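Local coordinates for Ras-associated and pleckstrin homology domains-containing protein 1 (Homo sapiens, PDB 4GMV) that mediates localized membrane signals, is implicated in regulating lamellipodial dynamics, and targets EVL and VASP to the leading edge, at residues E85-D90 with R114-A119. Numbering follows the deposited sequence.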
ATOM      1  N   GLU A  85       0.340   1.752   9.774  1.00 32.85           N
ATOM      2  CA  GLU A  85       0.890   0.707   8.925  1.00 32.39           C
ATOM      3  C   GLU A  85       0.548   0.942   7.471  1.00 31.31           C
ATOM      4  O   GLU A  85      -0.478   1.562   7.156  1.00 31.24           O
ATOM      5  CB  GLU A  85       0.422  -0.691   9.346  1.00 33.49           C
ATOM      6  CG  GLU A  85      -0.858  -0.759  10.157  1.00 35.22           C
ATOM      7  CD  GLU A  85      -1.763  -1.883   9.717  1.00 35.80           C
ATOM      8  OE1 GLU A  85      -2.008  -2.814  10.527  1.00 37.90           O
ATOM      9  OE2 GLU A  85      -2.254  -1.817   8.565  1.00 34.56           O
ATOM     10  N   ARG A  86       1.432   0.479   6.587  1.00 30.12           N
ATOM     11  CA  ARG A  86       1.066   0.312   5.197  1.00 28.72           C
ATOM     12  C   ARG A  86       1.547  -1.022   4.668  1.00 28.23           C
ATOM     13  O   ARG A  86       2.654  -1.490   4.978  1.00 28.37           O
ATOM     14  CB  ARG A  86       1.540   1.472   4.322  1.00 29.27           C
ATOM     15  CG  ARG A  86       2.963   1.389   3.845  1.00 29.40           C
ATOM     16  CD  ARG A  86       3.166   2.400   2.748  1.00 31.18           C
ATOM     17  NE  ARG A  86       4.529   2.301   2.232  1.00 32.13           N
ATOM     18  CZ  ARG A  86       4.819   1.785   1.052  1.00 32.66           C
ATOM     19  NH1 ARG A  86       3.840   1.373   0.254  1.00 31.88           N
ATOM     20  NH2 ARG A  86       6.088   1.714   0.657  1.00 34.90           N
ATOM     21  N   ILE A  87       0.656  -1.643   3.906  1.00 27.63           N
ATOM     22  CA  ILE A  87       0.890  -2.902   3.222  1.00 26.78           C
ATOM     23  C   ILE A  87       1.720  -2.529   1.995  1.00 25.59           C
ATOM     24  O   ILE A  87       1.206  -1.850   1.134  1.00 25.30           O
ATOM     25  CB  ILE A  87      -0.455  -3.498   2.750  1.00 26.38           C
ATOM     26  CG1 ILE A  87      -1.318  -3.908   3.946  1.00 28.25           C
ATOM     27  CG2 ILE A  87      -0.226  -4.640   1.782  1.00 26.62           C
ATOM     28  CD1 ILE A  87      -2.796  -4.111   3.636  1.00 28.53           C
ATOM     29  N   PHE A  88       2.973  -2.979   1.925  1.00 25.45           N
ATOM     30  CA  PHE A  88       3.847  -2.733   0.768  1.00 25.64           C
ATOM     31  C   PHE A  88       3.198  -3.145  -0.547  1.00 25.39           C
ATOM     32  O   PHE A  88       2.529  -4.195  -0.624  1.00 24.97           O
ATOM     33  CB  PHE A  88       5.167  -3.511   0.880  1.00 26.36           C
ATOM     34  CG  PHE A  88       6.127  -2.963   1.894  1.00 27.18           C
ATOM     35  CD1 PHE A  88       6.723  -1.715   1.713  1.00 27.57           C
ATOM     36  CD2 PHE A  88       6.461  -3.706   3.019  1.00 27.68           C
ATOM     37  CE1 PHE A  88       7.608  -1.210   2.648  1.00 28.46           C
ATOM     38  CE2 PHE A  88       7.348  -3.203   3.957  1.00 28.53           C
ATOM     39  CZ  PHE A  88       7.917  -1.956   3.775  1.00 28.89           C
ATOM     40  N   GLU A  89       3.398  -2.312  -1.569  1.00 25.08           N
ATOM     41  CA  GLU A  89       3.073  -2.684  -2.934  1.00 25.46           C
ATOM     42  C   GLU A  89       4.105  -3.742  -3.328  1.00 25.69           C
ATOM     43  O   GLU A  89       5.209  -3.766  -2.775  1.00 25.86           O
ATOM     44  CB  GLU A  89       3.104  -1.456  -3.883  1.00 26.51           C
ATOM     45  CG  GLU A  89       2.123  -0.314  -3.547  1.00 26.30           C
ATOM     46  CD  GLU A  89       0.736  -0.799  -3.082  1.00 26.05           C
ATOM     47  OE1 GLU A  89       0.256  -1.833  -3.603  1.00 26.29           O
ATOM     48  OE2 GLU A  89       0.098  -0.132  -2.222  1.00 25.85           O
ATOM     49  N   ASP A  90       3.752  -4.624  -4.260  1.00 25.86           N
ATOM     50  CA  ASP A  90       4.638  -5.732  -4.629  1.00 26.61           C
ATOM     51  C   ASP A  90       5.852  -5.395  -5.520  1.00 28.27           C
ATOM     52  O   ASP A  90       6.816  -6.164  -5.559  1.00 29.32           O
ATOM     53  CB  ASP A  90       3.816  -6.862  -5.230  1.00 27.00           C
ATOM     54  CG  ASP A  90       2.858  -7.495  -4.207  1.00 26.51           C
ATOM     55  OD1 ASP A  90       3.111  -7.366  -2.981  1.00 25.62           O
ATOM     56  OD2 ASP A  90       1.842  -8.082  -4.639  1.00 26.74           O
ATOM     57  N   ARG A 114      -4.405 -10.413   3.716  1.00 34.06           N
ATOM     58  CA  ARG A 114      -4.837  -9.013   3.776  1.00 32.91           C
ATOM     59  C   ARG A 114      -5.823  -8.721   2.655  1.00 33.02           C
ATOM     60  O   ARG A 114      -5.417  -8.270   1.570  1.00 31.59           O
ATOM     61  CB  ARG A 114      -3.646  -8.044   3.596  1.00 30.07           C
ATOM     62  CG  ARG A 114      -2.488  -8.131   4.587  1.00 29.72           C
ATOM     63  CD  ARG A 114      -2.780  -7.543   5.958  1.00 30.33           C
ATOM     64  NE  ARG A 114      -3.696  -6.404   5.939  1.00 29.77           N
ATOM     65  CZ  ARG A 114      -3.691  -5.423   6.845  1.00 29.82           C
ATOM     66  NH1 ARG A 114      -2.802  -5.425   7.836  1.00 30.11           N
ATOM     67  NH2 ARG A 114      -4.568  -4.433   6.760  1.00 29.54           N
ATOM     68  N   ILE A 115      -7.108  -8.948   2.923  1.00 35.14           N
ATOM     69  CA  ILE A 115      -8.186  -8.527   2.015  1.00 35.73           C
ATOM     70  C   ILE A 115      -7.854  -7.221   1.240  1.00 33.73           C
ATOM     71  O   ILE A 115      -8.142  -7.107   0.052  1.00 33.47           O
ATOM     72  CB  ILE A 115      -9.486  -8.254   2.801  1.00 37.51           C
ATOM     73  CG1 ILE A 115      -9.783  -9.370   3.828  1.00 40.35           C
ATOM     74  CG2 ILE A 115     -10.648  -8.008   1.844  1.00 38.62           C
ATOM     75  CD1 ILE A 115     -10.447 -10.615   3.269  1.00 42.63           C
ATOM     76  N   GLU A 116      -7.255  -6.250   1.925  1.00 32.59           N
ATOM     77  CA  GLU A 116      -7.230  -4.876   1.420  1.00 32.09           C
ATOM     78  C   GLU A 116      -6.375  -4.660   0.178  1.00 30.41           C
ATOM     79  O   GLU A 116      -6.748  -3.874  -0.674  1.00 30.97           O
ATOM     80  CB  GLU A 116      -6.779  -3.880   2.490  1.00 31.79           C
ATOM     81  CG  GLU A 116      -7.627  -3.838   3.731  1.00 33.60           C
ATOM     82  CD  GLU A 116      -6.875  -4.382   4.927  1.00 34.95           C
ATOM     83  OE1 GLU A 116      -6.092  -5.361   4.768  1.00 34.52           O
ATOM     84  OE2 GLU A 116      -7.061  -3.815   6.028  1.00 36.22           O
ATOM     85  N   LYS A 117      -5.240  -5.344   0.090  1.00 29.61           N
ATOM     86  CA  LYS A 117      -4.258  -5.082  -0.976  1.00 28.33           C
ATOM     87  C   LYS A 117      -4.857  -5.255  -2.371  1.00 28.48           C
ATOM     88  O   LYS A 117      -4.558  -4.479  -3.257  1.00 28.07           O
ATOM     89  CB  LYS A 117      -3.014  -5.972  -0.785  1.00 28.18           C
ATOM     90  CG  LYS A 117      -1.841  -5.699  -1.723  1.00 26.86           C
ATOM     91  CD  LYS A 117      -0.552  -6.373  -1.233  1.00 26.35           C
ATOM     92  CE  LYS A 117      -0.349  -7.763  -1.807  1.00 26.74           C
ATOM     93  NZ  LYS A 117       1.037  -8.274  -1.640  1.00 26.30           N
ATOM     94  N   TYR A 118      -5.720  -6.246  -2.574  1.00 29.29           N
ATOM     95  CA  TYR A 118      -6.285  -6.402  -3.927  1.00 29.84           C
ATOM     96  C   TYR A 118      -7.806  -6.304  -4.038  1.00 31.12           C
ATOM     97  O   TYR A 118      -8.370  -6.723  -5.044  1.00 32.52           O
ATOM     98  CB  TYR A 118      -5.718  -7.628  -4.667  1.00 30.04           C
ATOM     99  CG  TYR A 118      -4.236  -7.486  -4.984  1.00 28.65           C
ATOM    100  CD1 TYR A 118      -3.750  -6.386  -5.712  1.00 27.70           C
ATOM    101  CD2 TYR A 118      -3.318  -8.443  -4.541  1.00 28.31           C
ATOM    102  CE1 TYR A 118      -2.391  -6.247  -5.968  1.00 26.88           C
ATOM    103  CE2 TYR A 118      -1.969  -8.322  -4.804  1.00 27.34           C
ATOM    104  CZ  TYR A 118      -1.508  -7.232  -5.521  1.00 26.76           C
ATOM    105  OH  TYR A 118      -0.158  -7.127  -5.755  1.00 26.18           O
ATOM    106  N   ALA A 119      -8.460  -5.715  -3.041  1.00 31.05           N
ATOM    107  CA  ALA A 119      -9.920  -5.618  -3.059  1.00 32.81           C
ATOM    108  C   ALA A 119     -10.456  -4.829  -4.260  1.00 33.23           C
ATOM    109  O   ALA A 119     -11.512  -5.155  -4.802  1.00 35.24           O
ATOM    110  CB  ALA A 119     -10.450  -5.047  -1.752  1.00 32.83           C
TER
HETATM  111  O   HOH W   1       2.436  -6.999   0.218  1.00 17.66           O
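D90, in the loop that follows strand 84-87, receives two donors from helix 115-122, one on each carboxylate oxygen; an aspartate offers both acceptors on a short chain. K117 NZ donates to the syn lone pair of D90 OD1 at 2.6 Å, a hydrogen bond that is also a salt bridge. Y118 OH, carried out by its ring, donates to D90 OD2 over a very short 2.5 Å. D90 OD2 lies at the ring's edge, near its plane, with the carboxylate turned 67° from the ring; K117 CG sits over one ring face. A lysine suits its place by its length: its chain starts with CG anti to the backbone N (chi1 -173°) and bends only at chi3, which carries the ammonium to D90. There NZ also donates to the W73 carbonyl and to a water that in turn donates to F88 O, 2.9 Å away.

I87 fills the middle. Branched and pointing at the helix, it divides its methyls: CG2 rests on K117 CD at 3.5 Å, while CD1 lies over one face of the R114 guanidinium, 3.4 Å from NE. The flat cation can thus pack against a hydrocarbon while its rim serves E116.

R114, bent at chi2 and chi3, gives E116 OE1 a hydrogen bond from NE at 2.9 Å, nearly in the guanidinium plane, and a weak one from NH2. E85 OE2 comes obliquely to R114 NH1, their planes 64° apart, in a long salt bridge of 3.7 Å.

Within the ubiquitin-like Ras-associating domain, the contact joins strand and loop to helix around I87. It lies beside the PH domain, where E85 pairs with Y213 and E89 with R262. Its two bonds should fix the D90 carboxylate's rotation, and the lysine and tyrosine donors probably favour its charged form in these buried surroundings.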